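Local coordinates for protein tyrosinase (Burkholderia thailandensis, PDB 5ZRD) that uses a pair of copper ions to hydroxylate monophenols and oxidise the resulting catechols, and probably yields catechol derivatives efficiently at acidic pH, at residues 323-328 with 398-403; 7-12 with 111-116; 242-247 with 271-276; 86-91 with 249-254; 30-35 with 103-108. One frame throughout, in Å; residues are numbered along the deposited sequence.

Contact 1. Residues 323-328 with 398-403; sequences VDRMFW and FTYGPG
The hydroxyl oxygen of Tyr-400 is held by two hydrogen bonds. It donates to Asp-324 OD2, with OH and OD2 2.5 Å apart, and it also bonds to NH1 of Arg-11. Asp-324 offers OD2 through its anti lone pair, on the side away from OD1. Its CG is anti to the backbone N (chi1 -167°), and the carboxylate plane is turned 67° from the phenol ring. A salt bridge from OD1 to Arg-95 and a long, weak ion pair between OD2 and Arg-11 probably help to keep this buried carboxylate ionised. OD2 also lies near the edge of the Phe-398 ring, 3.9 Å from CZ.

The Tyr-400 ring lies flat against helix 323-328. Arg-325 CB sits over the ring centre in a CH-pi contact, 3.7 Å from the centroid. CG of Arg-325 follows, 3.5 Å from Tyr-400 CG. The arginine chain then bends at chi3 (67°). Its NE bonds to Asn-322 and its NH1 to Ser-404 O. A water joins NH1 of Arg-325 to Gly-401 O. Trp-328 CB packs obliquely against the ring, 4.0 Å from Tyr-400 CD2.

Strand 398-400 crosses helix segment 323-328, part of helix 315-334, at a right angle. The strand also pairs in parallel with strand 9-11, while helix 90-108 packs against Phe-327 and Phe-398. Helix 315-334 also carries the copper ligand His-320.

Contact 2. Residues 7-12 with 111-116; sequences APRVRR and GVSMPF
The two segments run in roughly the same direction, 32° apart, and come closest at Arg-12 and Pro-115, whose CA atoms are 4.8 Å apart. Near this point Phe-116 N donates to Arg-12 O. The place of that oxygen is less certain, because it sits too close to a neighbour in the model.

Arg-9 starts with CG beside the backbone N and bends at chi3 (-80°). This turn carries its guanidinium back to Ser-113. NH1 of Arg-9 donates to Ser-113 OG at 2.8 Å, with an angle of 154° at the hydrogen. The oxygen lies in the guanidinium plane, at its edge. OG is placed there by the first torsion of Ser-113, which sets it anti to the carbonyl carbon.

Arg-11 is extended from CG to NE. Its aliphatic part runs past the carbonyl of Met-114, with CG 3.1 Å from Met-114 O. Its charged end goes beyond the loop to Tyr-400 OH and Glu-102, and it makes a cation-pi contact with Phe-398. Glu-102 also bridges to Arg-9 and accepts from Met-114 N, so one carboxylate ties both segments to helix 90-108.

Phe-116 has CG in the crowded position between the backbone N and the carbonyl carbon. Its ring edge then meets the backbone, with CE1 3.5 Å from Arg-11 O.

The arrangement is that of an N-terminal strand covering the loop after a core helix. Strand 9-11 pairs in parallel with strand 398-400, and helix 90-108 belongs to the central di-copper domain of the tyrosinase fold.

Contact 3. Residues 242-247 with 271-276; sequences VRCLSA and TPVESP
Cys-244 takes the crowded chi1 position (80°), with SG between the backbone N and the carbonyl carbon. This turns the sulfur toward Val-273, where SG lies 4.0 Å from CB. Val-273 has CG2 anti to its backbone N, and this methyl is also near the sulfur. Thr-271 places OG1 beside its own backbone N (chi1 -62°). There it meets the aliphatic part of Arg-243, with OG1 3.5 Å from Arg-243 CD. The two side chains cross at about a right angle. OG1 itself is hydrogen-bonded to a citrate, probably from the crystallisation liquor.

The backbone comes close too. Cys-244 CA makes a CA-H...O contact with Thr-271 O at 3.0 Å, with an angle of 145° at the hydrogen. Ala-247 closes a type I turn at the end of the first segment and sets CB 3.9 Å from Thr-271 O. A water accepts from Thr-271 N and donates to Arg-243 O.

Val-273 also packs on Phe-253 and Val-323, and its side chain is about 5 Å from that of the copper ligand His-277. No direct hydrogen bond joins the two segments. The join therefore rests on van der Waals packing, a weak C-H...O contact and one bridging water.

Contact 4. Residues 86-91 with 249-254; sequences GNVLFP and NYTVFS
One direct hydrogen bond crosses this contact. Tyr-250 OH donates to Val-88 O, with OH and O 2.7 Å apart. The hydroxyl approaches nearly along the C=O axis, at an angle of 169°. Tyr-250 reaches that carbonyl because its CG is anti to the backbone N (chi1 175°).

Further hydrogen bonds shape each segment. Asn-87 OD1 accepts from Leu-89 N, in the carbonyl plane, at the turn leading into helix 90-108. Asn-249 is the N-cap of helix 250-254, and its OD1 accepts from Val-252 N. Ser-254 OG donates back to Thr-251 O at 2.7 Å.

The rest is packing. Pro-91 and Tyr-250 meet tip to tip, with Pro-91 CG 4.0 Å from Tyr-250 CE1. Ser-254 CB lies over one face of the tyrosine ring, toward its rim, and is 3.7 Å from Pro-91 CG. Val-88 CG1 rests 3.5 Å from Ser-254 OG. Val-88 and Thr-251 lie side by side, their CG1 and CG2 atoms 4.0 Å apart. Phe-90 has CD2 3.5 Å from Ser-254 O.

Phe-90 also meets His-277 edge-to-face, and its carbonyl accepts from ND1 of His-94. Both histidines bind copper. Through Phe-90 the contact is consistent with second-shell support of the tyrosinase di-copper site, where a capped turn opens the helix that carries His-94.

Contact 5. Residues 30-35 with 103-108; sequences EDLVRA and EALQSI
The tight part of this contact centres on Ala-35, where the axes of helix segments 30-35 and 103-108 cross at 100° and approach to 9.0 Å. Its small methyl lets the backbones approach, and the CA atoms of Ala-35 and Leu-105 are 5.0 Å apart. Ala-35 CB lies 3.6 Å from Leu-105 O and 3.8 Å from Leu-105 CB. Leu-105 has CG beside its backbone N (chi1 -64°). CD2 of Leu-105 lies 3.7 Å from Ala-35 O. The other methyl, CD1, meets Leu-32 CD1 more loosely, at 4.4 Å.

Packing is more marginal at Ile-108, which is partly exposed. Its CG2 is anti to the backbone N and rests 3.7 Å from Arg-34 O. CG1 lies beside the carbonyl of Ala-35. Arg-34, also partly exposed, sends its charge away from the crossing. NH1 of Arg-34 makes a salt bridge with Asp-141, while NH2 has a long one with Asp-31. Ser-107, on the exposed side, turns its hydroxyl inward to its own helix and donates to Ala-104 O at 2.7 Å.

Trp-36 and Ile-39 of helix 27-41 extend the apolar surface around Leu-105. No hydrogen bond or salt bridge joins the two segments. Helix 27-41 is therefore held here against helix 90-108 by apolar shape fit, with the charged groups paired outside the interface.

How the contacts relate
Contacts 1, 3, 4 and 5 are buried, but contact 5 lies far out, like the partly buried contact 2. Contacts 1, 3 and 4 lie nearest the chain centre. Contacts 4 and 5 use the two ends of helix 90-108, with centres about 30 Å apart. Contacts 1 and 2 share the parallel sheet of strands 9-11 and 398-400, and Arg-11 links them. Contacts 3 and 4 join through Val-273 N to Phe-253 O. Phe-327 packs contact 1 onto contact 4. Charge networks mark contacts 1 and 2. Contact 4 is joined by one tyrosine hydroxyl bond, between segments that are each capped by an asparagine. Contacts 3 and 5 lack direct polar bonds between segments.

Contact 1. Residues 323-328 with 398-403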
# COMPACT_ATOMS: atom_id res chain seq x y z
N VAL A 323 -34.70 1.16 22.92
CA VAL A 323 -33.58 0.35 23.31
C VAL A 323 -32.89 1.02 24.52
O VAL A 323 -32.35 0.36 25.42
CB VAL A 323 -32.62 0.17 22.12
CG1 VAL A 323 -31.32 -0.49 22.52
CG2 VAL A 323 -33.30 -0.61 21.03
N ASP A 324 -32.91 2.35 24.52
CA ASP A 324 -32.26 3.11 25.59
C ASP A 324 -33.08 2.99 26.85
O ASP A 324 -32.53 2.90 27.92
CB ASP A 324 -32.15 4.59 25.20
CG ASP A 324 -31.22 5.36 26.10
OD1 ASP A 324 -30.05 4.91 26.22
OD2 ASP A 324 -31.66 6.42 26.66
N ARG A 325 -34.40 2.96 26.70
CA ARG A 325 -35.28 2.75 27.84
C ARG A 325 -35.03 1.36 28.46
O ARG A 325 -35.00 1.21 29.71
CB ARG A 325 -36.72 2.89 27.38
CG ARG A 325 -37.74 2.84 28.50
CD ARG A 325 -39.15 2.88 27.92
NE ARG A 325 -39.52 1.69 27.16
CZ ARG A 325 -40.04 0.59 27.69
NH1 ARG A 325 -40.30 0.57 28.99
NH2 ARG A 325 -40.34 -0.46 26.93
N MET A 326 -34.83 0.36 27.62
CA MET A 326 -34.54 -1.01 28.11
C MET A 326 -33.18 -1.00 28.84
O MET A 326 -33.04 -1.60 29.89
CB MET A 326 -34.52 -2.02 26.96
CG MET A 326 -35.89 -2.25 26.33
SD MET A 326 -36.95 -3.30 27.37
CE MET A 326 -37.85 -2.08 28.29
N PHE A 327 -32.21 -0.32 28.28
CA PHE A 327 -30.93 -0.14 28.95
C PHE A 327 -31.15 0.49 30.34
O PHE A 327 -30.55 0.07 31.32
CB PHE A 327 -30.01 0.69 28.06
CG PHE A 327 -28.67 1.06 28.61
CD1 PHE A 327 -28.10 0.37 29.68
CD2 PHE A 327 -27.97 2.11 28.06
CE1 PHE A 327 -26.84 0.72 30.16
CE2 PHE A 327 -26.70 2.45 28.53
CZ PHE A 327 -26.13 1.73 29.57
N TRP A 328 -32.04 1.47 30.43
CA TRP A 328 -32.29 2.19 31.69
C TRP A 328 -33.05 1.29 32.68
O TRP A 328 -32.75 1.30 33.88
CB TRP A 328 -33.04 3.51 31.41
CG TRP A 328 -33.38 4.29 32.65
CD1 TRP A 328 -34.62 4.53 33.14
CD2 TRP A 328 -32.45 4.89 33.58
NE1 TRP A 328 -34.53 5.23 34.32
CE2 TRP A 328 -33.22 5.48 34.60
CE3 TRP A 328 -31.06 4.96 33.66
CZ2 TRP A 328 -32.65 6.17 35.66
CZ3 TRP A 328 -30.50 5.65 34.71
CH2 TRP A 328 -31.28 6.25 35.70
N PHE A 398 -33.01 13.77 31.93
CA PHE A 398 -34.29 13.15 31.47
C PHE A 398 -34.47 11.75 32.07
O PHE A 398 -33.55 11.14 32.60
CB PHE A 398 -34.33 13.13 29.94
CG PHE A 398 -33.53 12.04 29.28
CD1 PHE A 398 -34.08 10.77 29.10
CD2 PHE A 398 -32.24 12.26 28.85
CE1 PHE A 398 -33.35 9.75 28.51
CE2 PHE A 398 -31.52 11.25 28.23
CZ PHE A 398 -32.06 9.99 28.10
N THR A 399 -35.68 11.27 31.96
CA THR A 399 -36.08 9.99 32.44
C THR A 399 -37.09 9.39 31.45
O THR A 399 -37.54 10.05 30.50
CB THR A 399 -36.71 10.10 33.82
OG1 THR A 399 -36.69 8.81 34.44
CG2 THR A 399 -38.12 10.65 33.76
N TYR A 400 -37.45 8.14 31.70
CA TYR A 400 -38.37 7.40 30.85
C TYR A 400 -39.68 7.36 31.62
O TYR A 400 -39.68 7.04 32.78
CB TYR A 400 -37.84 6.02 30.43
CG TYR A 400 -36.83 6.13 29.31
CD1 TYR A 400 -37.24 6.40 28.02
CD2 TYR A 400 -35.47 6.10 29.55
CE1 TYR A 400 -36.33 6.58 26.98
CE2 TYR A 400 -34.54 6.30 28.54
CZ TYR A 400 -34.98 6.53 27.24
OH TYR A 400 -34.10 6.76 26.22
N GLY A 401 -40.74 7.74 30.96
CA GLY A 401 -42.03 7.52 31.51
C GLY A 401 -42.29 6.04 31.64
O GLY A 401 -41.42 5.25 31.38
N PRO A 402 -43.49 5.68 32.04
CA PRO A 402 -43.87 4.31 32.19
C PRO A 402 -44.06 3.60 30.84
O PRO A 402 -44.60 4.19 29.90
CB PRO A 402 -45.22 4.37 32.94
CG PRO A 402 -45.78 5.73 32.55
CD PRO A 402 -44.55 6.61 32.46
N GLY A 403 -43.66 2.34 30.77
CA GLY A 403 -43.96 1.50 29.63
C GLY A 403 -43.73 0.03 29.92
O GLY A 403 -43.36 -0.34 31.03
O HOH W 1 -39.97 2.87 31.03

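Contact 2. Residues 7-12 with 111-116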
# COMPACT_ATOMS: atom_id res chain seq x y z
N ALA A 7 -35.66 18.57 38.01
CA ALA A 7 -36.61 17.50 37.71
C ALA A 7 -36.44 17.04 36.25
O ALA A 7 -36.45 17.86 35.33
CB ALA A 7 -38.02 17.96 37.97
N PRO A 8 -36.29 15.72 36.04
CA PRO A 8 -36.03 15.23 34.67
C PRO A 8 -37.18 15.53 33.69
O PRO A 8 -38.34 15.35 34.06
CB PRO A 8 -35.86 13.70 34.81
CG PRO A 8 -35.91 13.43 36.30
CD PRO A 8 -36.66 14.60 36.91
N ARG A 9 -36.88 15.95 32.46
CA ARG A 9 -37.84 15.77 31.34
C ARG A 9 -38.24 14.30 31.19
O ARG A 9 -37.42 13.40 31.42
CB ARG A 9 -37.23 16.13 29.99
CG ARG A 9 -36.86 17.59 29.80
CD ARG A 9 -36.56 17.83 28.34
NE ARG A 9 -35.22 17.37 28.05
CZ ARG A 9 -34.91 16.21 27.48
NH1 ARG A 9 -35.85 15.40 27.01
NH2 ARG A 9 -33.63 15.89 27.37
N VAL A 10 -39.46 14.06 30.76
CA VAL A 10 -40.00 12.73 30.68
C VAL A 10 -40.18 12.34 29.20
O VAL A 10 -41.10 12.81 28.56
CB VAL A 10 -41.34 12.63 31.42
CG1 VAL A 10 -41.84 11.20 31.46
CG2 VAL A 10 -41.22 13.19 32.84
N ARG A 11 -39.30 11.45 28.72
CA ARG A 11 -39.47 10.74 27.44
C ARG A 11 -40.67 9.81 27.58
O ARG A 11 -40.67 9.00 28.48
CB ARG A 11 -38.22 9.93 27.07
CG ARG A 11 -37.11 10.80 26.49
CD ARG A 11 -35.93 10.05 25.95
NE ARG A 11 -34.85 10.96 25.58
CZ ARG A 11 -33.65 10.55 25.17
NH1 ARG A 11 -33.38 9.25 25.12
NH2 ARG A 11 -32.71 11.42 24.85
N ARG A 12 -41.65 9.95 26.68
CA ARG A 12 -42.90 9.20 26.79
C ARG A 12 -43.11 8.28 25.58
O ARG A 12 -42.47 8.39 24.51
CB ARG A 12 -44.09 10.16 26.94
CG ARG A 12 -44.11 10.92 28.26
CD ARG A 12 -45.46 11.58 28.53
NE ARG A 12 -45.47 12.29 29.80
CZ ARG A 12 -45.39 11.73 31.02
NH1 ARG A 12 -45.54 10.41 31.17
NH2 ARG A 12 -45.13 12.49 32.08
N GLY A 111 -37.28 22.44 24.72
CA GLY A 111 -37.75 21.46 25.72
C GLY A 111 -38.59 20.33 25.12
O GLY A 111 -39.33 19.65 25.86
N VAL A 112 -38.53 20.07 23.82
CA VAL A 112 -39.27 18.88 23.31
C VAL A 112 -38.44 17.64 23.71
O VAL A 112 -37.20 17.72 23.87
CB VAL A 112 -39.56 18.93 21.80
CG1 VAL A 112 -38.32 18.64 20.98
CG2 VAL A 112 -40.65 17.96 21.39
N SER A 113 -39.15 16.53 23.87
CA SER A 113 -38.57 15.22 24.23
C SER A 113 -38.82 14.18 23.12
O SER A 113 -39.93 14.06 22.54
CB SER A 113 -39.12 14.70 25.55
OG SER A 113 -38.66 15.52 26.62
N MET A 114 -37.78 13.40 22.88
CA MET A 114 -37.85 12.33 21.92
C MET A 114 -38.58 11.16 22.58
O MET A 114 -38.10 10.62 23.55
CB MET A 114 -36.44 11.90 21.51
CG MET A 114 -36.41 10.78 20.48
SD MET A 114 -37.13 11.25 18.89
CE MET A 114 -37.82 9.68 18.40
N PRO A 115 -39.74 10.77 22.05
CA PRO A 115 -40.45 9.67 22.66
C PRO A 115 -39.89 8.33 22.17
O PRO A 115 -39.01 8.33 21.30
CB PRO A 115 -41.90 9.79 22.19
CG PRO A 115 -41.78 10.48 20.86
CD PRO A 115 -40.51 11.30 20.91
N PHE A 116 -40.44 7.25 22.71
CA PHE A 116 -39.99 5.89 22.39
C PHE A 116 -41.16 5.12 21.76
O PHE A 116 -42.31 5.22 22.17
CB PHE A 116 -39.43 5.15 23.61
CG PHE A 116 -40.34 5.03 24.81
CD1 PHE A 116 -40.33 6.00 25.80
CD2 PHE A 116 -41.16 3.93 24.97
CE1 PHE A 116 -41.16 5.89 26.92
CE2 PHE A 116 -41.98 3.81 26.09
CZ PHE A 116 -41.99 4.80 27.05

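Contact 3. Residues 242-247 with 271-276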
# COMPACT_ATOMS: atom_id res chain seq x y z
N VAL A 242 -37.38 -9.41 27.26
CA VAL A 242 -37.54 -9.83 28.67
C VAL A 242 -36.25 -10.49 29.14
O VAL A 242 -35.69 -10.08 30.17
CB VAL A 242 -38.75 -10.76 28.91
CG1 VAL A 242 -38.76 -11.27 30.34
CG2 VAL A 242 -40.09 -10.10 28.58
N ARG A 243 -35.71 -11.42 28.37
CA ARG A 243 -34.42 -12.08 28.74
C ARG A 243 -33.31 -11.06 28.99
O ARG A 243 -32.49 -11.24 29.92
CB ARG A 243 -33.91 -13.00 27.62
CG ARG A 243 -34.33 -14.46 27.73
CD ARG A 243 -33.20 -15.44 27.48
NE ARG A 243 -33.77 -16.78 27.47
CZ ARG A 243 -33.96 -17.54 28.56
NH1 ARG A 243 -33.36 -17.24 29.70
NH2 ARG A 243 -34.75 -18.60 28.48
N CYS A 244 -33.19 -10.03 28.13
CA CYS A 244 -32.02 -9.17 28.22
C CYS A 244 -32.02 -8.44 29.57
O CYS A 244 -30.94 -8.15 30.09
CB CYS A 244 -31.90 -8.22 27.04
SG CYS A 244 -32.93 -6.73 27.09
N LEU A 245 -33.20 -8.27 30.18
CA LEU A 245 -33.32 -7.53 31.44
C LEU A 245 -32.71 -8.33 32.59
O LEU A 245 -32.41 -7.76 33.64
CB LEU A 245 -34.79 -7.19 31.73
CG LEU A 245 -35.43 -6.19 30.76
CD1 LEU A 245 -36.84 -5.84 31.17
CD2 LEU A 245 -34.60 -4.92 30.65
N SER A 246 -32.45 -9.60 32.37
CA SER A 246 -31.81 -10.47 33.38
C SER A 246 -30.31 -10.65 33.08
O SER A 246 -29.67 -11.48 33.74
CB SER A 246 -32.48 -11.83 33.44
OG SER A 246 -33.79 -11.75 34.00
N ALA A 247 -29.77 -10.02 32.07
CA ALA A 247 -28.35 -10.28 31.81
C ALA A 247 -27.54 -9.91 33.06
O ALA A 247 -27.81 -8.90 33.64
CB ALA A 247 -27.87 -9.54 30.58
N THR A 271 -28.84 -13.02 27.08
CA THR A 271 -29.23 -12.27 25.92
C THR A 271 -28.88 -10.80 26.13
O THR A 271 -29.43 -10.18 27.03
CB THR A 271 -30.74 -12.37 25.65
OG1 THR A 271 -31.01 -13.74 25.40
CG2 THR A 271 -31.17 -11.52 24.48
N PRO A 272 -28.02 -10.24 25.28
CA PRO A 272 -27.70 -8.84 25.30
C PRO A 272 -28.85 -8.00 24.73
O PRO A 272 -29.65 -8.48 23.89
CB PRO A 272 -26.46 -8.71 24.40
CG PRO A 272 -26.61 -9.84 23.40
CD PRO A 272 -27.48 -10.87 24.08
N VAL A 273 -28.94 -6.76 25.16
CA VAL A 273 -29.98 -5.90 24.64
C VAL A 273 -29.80 -5.74 23.12
O VAL A 273 -30.76 -5.49 22.41
CB VAL A 273 -30.04 -4.53 25.33
CG1 VAL A 273 -28.79 -3.69 25.10
CG2 VAL A 273 -31.28 -3.77 24.86
N GLU A 274 -28.56 -5.87 22.64
CA GLU A 274 -28.24 -5.71 21.23
C GLU A 274 -29.00 -6.73 20.35
O GLU A 274 -29.21 -6.46 19.17
CB GLU A 274 -26.74 -5.85 20.97
CG GLU A 274 -26.31 -5.25 19.65
CD GLU A 274 -24.82 -5.30 19.35
OE1 GLU A 274 -24.39 -4.70 18.30
OE2 GLU A 274 -24.10 -6.02 20.11
N SER A 275 -29.37 -7.87 20.91
CA SER A 275 -29.94 -8.99 20.17
C SER A 275 -31.36 -8.67 19.69
O SER A 275 -31.62 -8.63 18.51
CB SER A 275 -29.84 -10.27 20.99
OG SER A 275 -30.18 -11.41 20.21
N PRO A 276 -32.30 -8.45 20.62
CA PRO A 276 -33.64 -8.08 20.23
C PRO A 276 -33.67 -6.80 19.40
O PRO A 276 -34.53 -6.66 18.49
CB PRO A 276 -34.40 -7.88 21.55
CG PRO A 276 -33.32 -7.81 22.59
CD PRO A 276 -32.27 -8.75 22.04
O HOH W 2 -29.62 -12.29 29.82

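Contact 4. Residues 86-91 with 249-254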
# COMPACT_ATOMS: atom_id res chain seq x y z
N GLY A 86 -21.57 -4.67 18.24
CA GLY A 86 -20.83 -5.82 18.68
C GLY A 86 -19.75 -5.47 19.69
O GLY A 86 -18.76 -6.22 19.81
N ASN A 87 -19.91 -4.38 20.45
CA ASN A 87 -18.89 -4.07 21.44
C ASN A 87 -19.54 -3.34 22.63
O ASN A 87 -20.69 -2.98 22.58
CB ASN A 87 -17.73 -3.31 20.79
CG ASN A 87 -18.08 -1.88 20.45
OD1 ASN A 87 -18.82 -1.22 21.18
ND2 ASN A 87 -17.46 -1.37 19.38
N VAL A 88 -18.78 -3.14 23.70
CA VAL A 88 -19.40 -2.69 24.98
C VAL A 88 -19.86 -1.22 24.90
O VAL A 88 -20.58 -0.75 25.78
CB VAL A 88 -18.44 -2.89 26.17
CG1 VAL A 88 -18.23 -4.37 26.44
CG2 VAL A 88 -17.10 -2.21 25.94
N LEU A 89 -19.48 -0.50 23.87
CA LEU A 89 -19.98 0.86 23.68
C LEU A 89 -21.34 0.87 22.98
O LEU A 89 -21.89 1.93 22.76
CB LEU A 89 -18.95 1.65 22.87
CG LEU A 89 -17.54 1.69 23.47
CD1 LEU A 89 -16.64 2.62 22.69
CD2 LEU A 89 -17.59 2.11 24.93
N PHE A 90 -21.92 -0.28 22.65
CA PHE A 90 -23.19 -0.24 21.91
C PHE A 90 -24.25 0.59 22.67
O PHE A 90 -24.89 1.48 22.11
CB PHE A 90 -23.66 -1.65 21.52
CG PHE A 90 -25.11 -1.70 21.12
CD1 PHE A 90 -25.49 -1.45 19.82
CD2 PHE A 90 -26.10 -1.90 22.05
CE1 PHE A 90 -26.83 -1.45 19.45
CE2 PHE A 90 -27.44 -1.92 21.69
CZ PHE A 90 -27.80 -1.69 20.39
N PRO A 91 -24.52 0.28 23.92
CA PRO A 91 -25.62 0.96 24.63
C PRO A 91 -25.39 2.46 24.86
O PRO A 91 -26.31 3.26 24.70
CB PRO A 91 -25.65 0.26 26.00
CG PRO A 91 -25.14 -1.12 25.69
CD PRO A 91 -24.04 -0.87 24.68
N ASN A 249 -24.42 -8.96 33.94
CA ASN A 249 -23.47 -7.86 34.12
C ASN A 249 -23.52 -6.99 32.85
O ASN A 249 -24.04 -7.42 31.83
CB ASN A 249 -22.06 -8.38 34.42
CG ASN A 249 -21.47 -9.23 33.31
OD1 ASN A 249 -21.20 -8.74 32.21
ND2 ASN A 249 -21.21 -10.50 33.59
N TYR A 250 -22.96 -5.80 32.92
CA TYR A 250 -23.02 -4.85 31.84
C TYR A 250 -22.25 -5.37 30.62
O TYR A 250 -22.70 -5.22 29.50
CB TYR A 250 -22.47 -3.48 32.25
CG TYR A 250 -22.44 -2.54 31.08
CD1 TYR A 250 -23.61 -2.01 30.57
CD2 TYR A 250 -21.26 -2.27 30.40
CE1 TYR A 250 -23.62 -1.22 29.42
CE2 TYR A 250 -21.25 -1.49 29.25
CZ TYR A 250 -22.44 -0.96 28.76
OH TYR A 250 -22.41 -0.18 27.65
N THR A 251 -21.11 -5.99 30.82
CA THR A 251 -20.36 -6.46 29.65
C THR A 251 -21.25 -7.34 28.75
O THR A 251 -21.33 -7.07 27.55
CB THR A 251 -19.05 -7.14 30.06
OG1 THR A 251 -18.28 -6.20 30.83
CG2 THR A 251 -18.23 -7.57 28.87
N VAL A 252 -21.98 -8.31 29.30
CA VAL A 252 -22.67 -9.24 28.44
C VAL A 252 -24.07 -8.73 28.13
O VAL A 252 -24.69 -9.19 27.16
CB VAL A 252 -22.69 -10.66 29.04
CG1 VAL A 252 -21.27 -11.13 29.26
CG2 VAL A 252 -23.52 -10.77 30.31
N PHE A 253 -24.55 -7.77 28.94
CA PHE A 253 -25.76 -7.08 28.60
C PHE A 253 -25.55 -6.24 27.34
O PHE A 253 -26.48 -6.09 26.53
CB PHE A 253 -26.23 -6.15 29.73
CG PHE A 253 -27.43 -5.30 29.39
CD1 PHE A 253 -28.69 -5.86 29.32
CD2 PHE A 253 -27.28 -3.96 29.06
CE1 PHE A 253 -29.79 -5.08 29.01
CE2 PHE A 253 -28.37 -3.18 28.72
CZ PHE A 253 -29.64 -3.74 28.70
N SER A 254 -24.34 -5.71 27.18
CA SER A 254 -24.11 -4.63 26.25
C SER A 254 -24.12 -5.10 24.79
O SER A 254 -24.46 -4.30 23.96
CB SER A 254 -22.83 -3.92 26.55
OG SER A 254 -21.72 -4.73 26.22

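Contact 5. Residues 30-35 with 103-108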
# COMPACT_ATOMS: atom_id res chain seq x y z
N GLU A 30 -47.86 17.45 18.05
CA GLU A 30 -47.56 18.53 17.11
C GLU A 30 -46.13 19.06 17.34
O GLU A 30 -45.36 19.35 16.37
CB GLU A 30 -48.61 19.64 17.23
CG GLU A 30 -49.92 19.32 16.52
CD GLU A 30 -51.06 20.28 16.83
OE1 GLU A 30 -52.14 20.15 16.21
OE2 GLU A 30 -50.87 21.14 17.70
N ASP A 31 -45.74 19.20 18.60
CA ASP A 31 -44.37 19.71 18.86
C ASP A 31 -43.30 18.76 18.28
O ASP A 31 -42.31 19.19 17.65
CB ASP A 31 -44.11 19.89 20.35
CG ASP A 31 -44.90 21.05 20.96
OD1 ASP A 31 -45.27 22.01 20.24
OD2 ASP A 31 -45.12 21.00 22.19
N LEU A 32 -43.51 17.47 18.51
CA LEU A 32 -42.60 16.46 18.01
C LEU A 32 -42.54 16.54 16.48
O LEU A 32 -41.44 16.66 15.93
CB LEU A 32 -43.06 15.07 18.47
CG LEU A 32 -42.14 13.94 18.00
CD1 LEU A 32 -40.83 13.95 18.77
CD2 LEU A 32 -42.84 12.59 18.09
N VAL A 33 -43.69 16.51 15.81
CA VAL A 33 -43.72 16.57 14.35
C VAL A 33 -43.06 17.88 13.89
O VAL A 33 -42.21 17.87 12.99
CB VAL A 33 -45.13 16.39 13.77
CG1 VAL A 33 -45.20 16.80 12.31
CG2 VAL A 33 -45.63 14.96 13.92
N ARG A 34 -43.41 19.00 14.53
CA ARG A 34 -42.89 20.29 14.11
C ARG A 34 -41.37 20.29 14.23
O ARG A 34 -40.72 20.87 13.40
CB ARG A 34 -43.50 21.44 14.92
CG ARG A 34 -42.87 22.81 14.66
CD ARG A 34 -43.47 23.93 15.50
NE ARG A 34 -44.81 24.25 15.05
CZ ARG A 34 -45.94 23.93 15.68
NH1 ARG A 34 -47.09 24.23 15.10
NH2 ARG A 34 -45.92 23.32 16.86
N ALA A 35 -40.83 19.66 15.28
CA ALA A 35 -39.37 19.59 15.50
C ALA A 35 -38.70 18.74 14.41
O ALA A 35 -37.59 19.05 13.94
CB ALA A 35 -39.09 19.00 16.87
N GLU A 103 -31.20 16.88 21.07
CA GLU A 103 -30.70 18.29 21.25
C GLU A 103 -31.06 19.11 20.01
O GLU A 103 -31.46 20.26 20.12
CB GLU A 103 -29.19 18.36 21.50
CG GLU A 103 -28.80 18.27 22.96
CD GLU A 103 -27.32 18.54 23.27
OE1 GLU A 103 -26.49 18.43 22.35
OE2 GLU A 103 -27.01 18.86 24.44
N ALA A 104 -30.93 18.48 18.83
CA ALA A 104 -31.33 19.05 17.54
C ALA A 104 -32.84 19.28 17.47
O ALA A 104 -33.25 20.32 16.98
CB ALA A 104 -30.90 18.13 16.43
N LEU A 105 -33.66 18.36 17.92
CA LEU A 105 -35.09 18.63 17.85
C LEU A 105 -35.39 19.89 18.70
O LEU A 105 -36.32 20.65 18.39
CB LEU A 105 -35.92 17.45 18.34
CG LEU A 105 -35.86 16.15 17.55
CD1 LEU A 105 -36.64 15.08 18.28
CD2 LEU A 105 -36.41 16.29 16.14
N GLN A 106 -34.61 20.08 19.76
CA GLN A 106 -34.90 21.09 20.79
C GLN A 106 -34.54 22.50 20.29
O GLN A 106 -35.11 23.51 20.73
CB GLN A 106 -34.16 20.76 22.09
CG GLN A 106 -34.93 19.85 23.03
CD GLN A 106 -34.12 19.41 24.23
OE1 GLN A 106 -32.93 19.73 24.36
NE2 GLN A 106 -34.75 18.65 25.11
N SER A 107 -33.61 22.54 19.35
CA SER A 107 -33.22 23.74 18.63
C SER A 107 -34.37 24.26 17.74
O SER A 107 -34.33 25.40 17.38
CB SER A 107 -32.00 23.51 17.79
OG SER A 107 -32.39 22.86 16.59
N ILE A 108 -35.32 23.42 17.37
CA ILE A 108 -36.49 23.85 16.66
C ILE A 108 -37.59 24.14 17.67
O ILE A 108 -38.18 25.21 17.67
CB ILE A 108 -36.96 22.78 15.65
CG1 ILE A 108 -35.86 22.35 14.66
CG2 ILE A 108 -38.23 23.21 14.92
CD1 ILE A 108 -34.96 23.46 14.18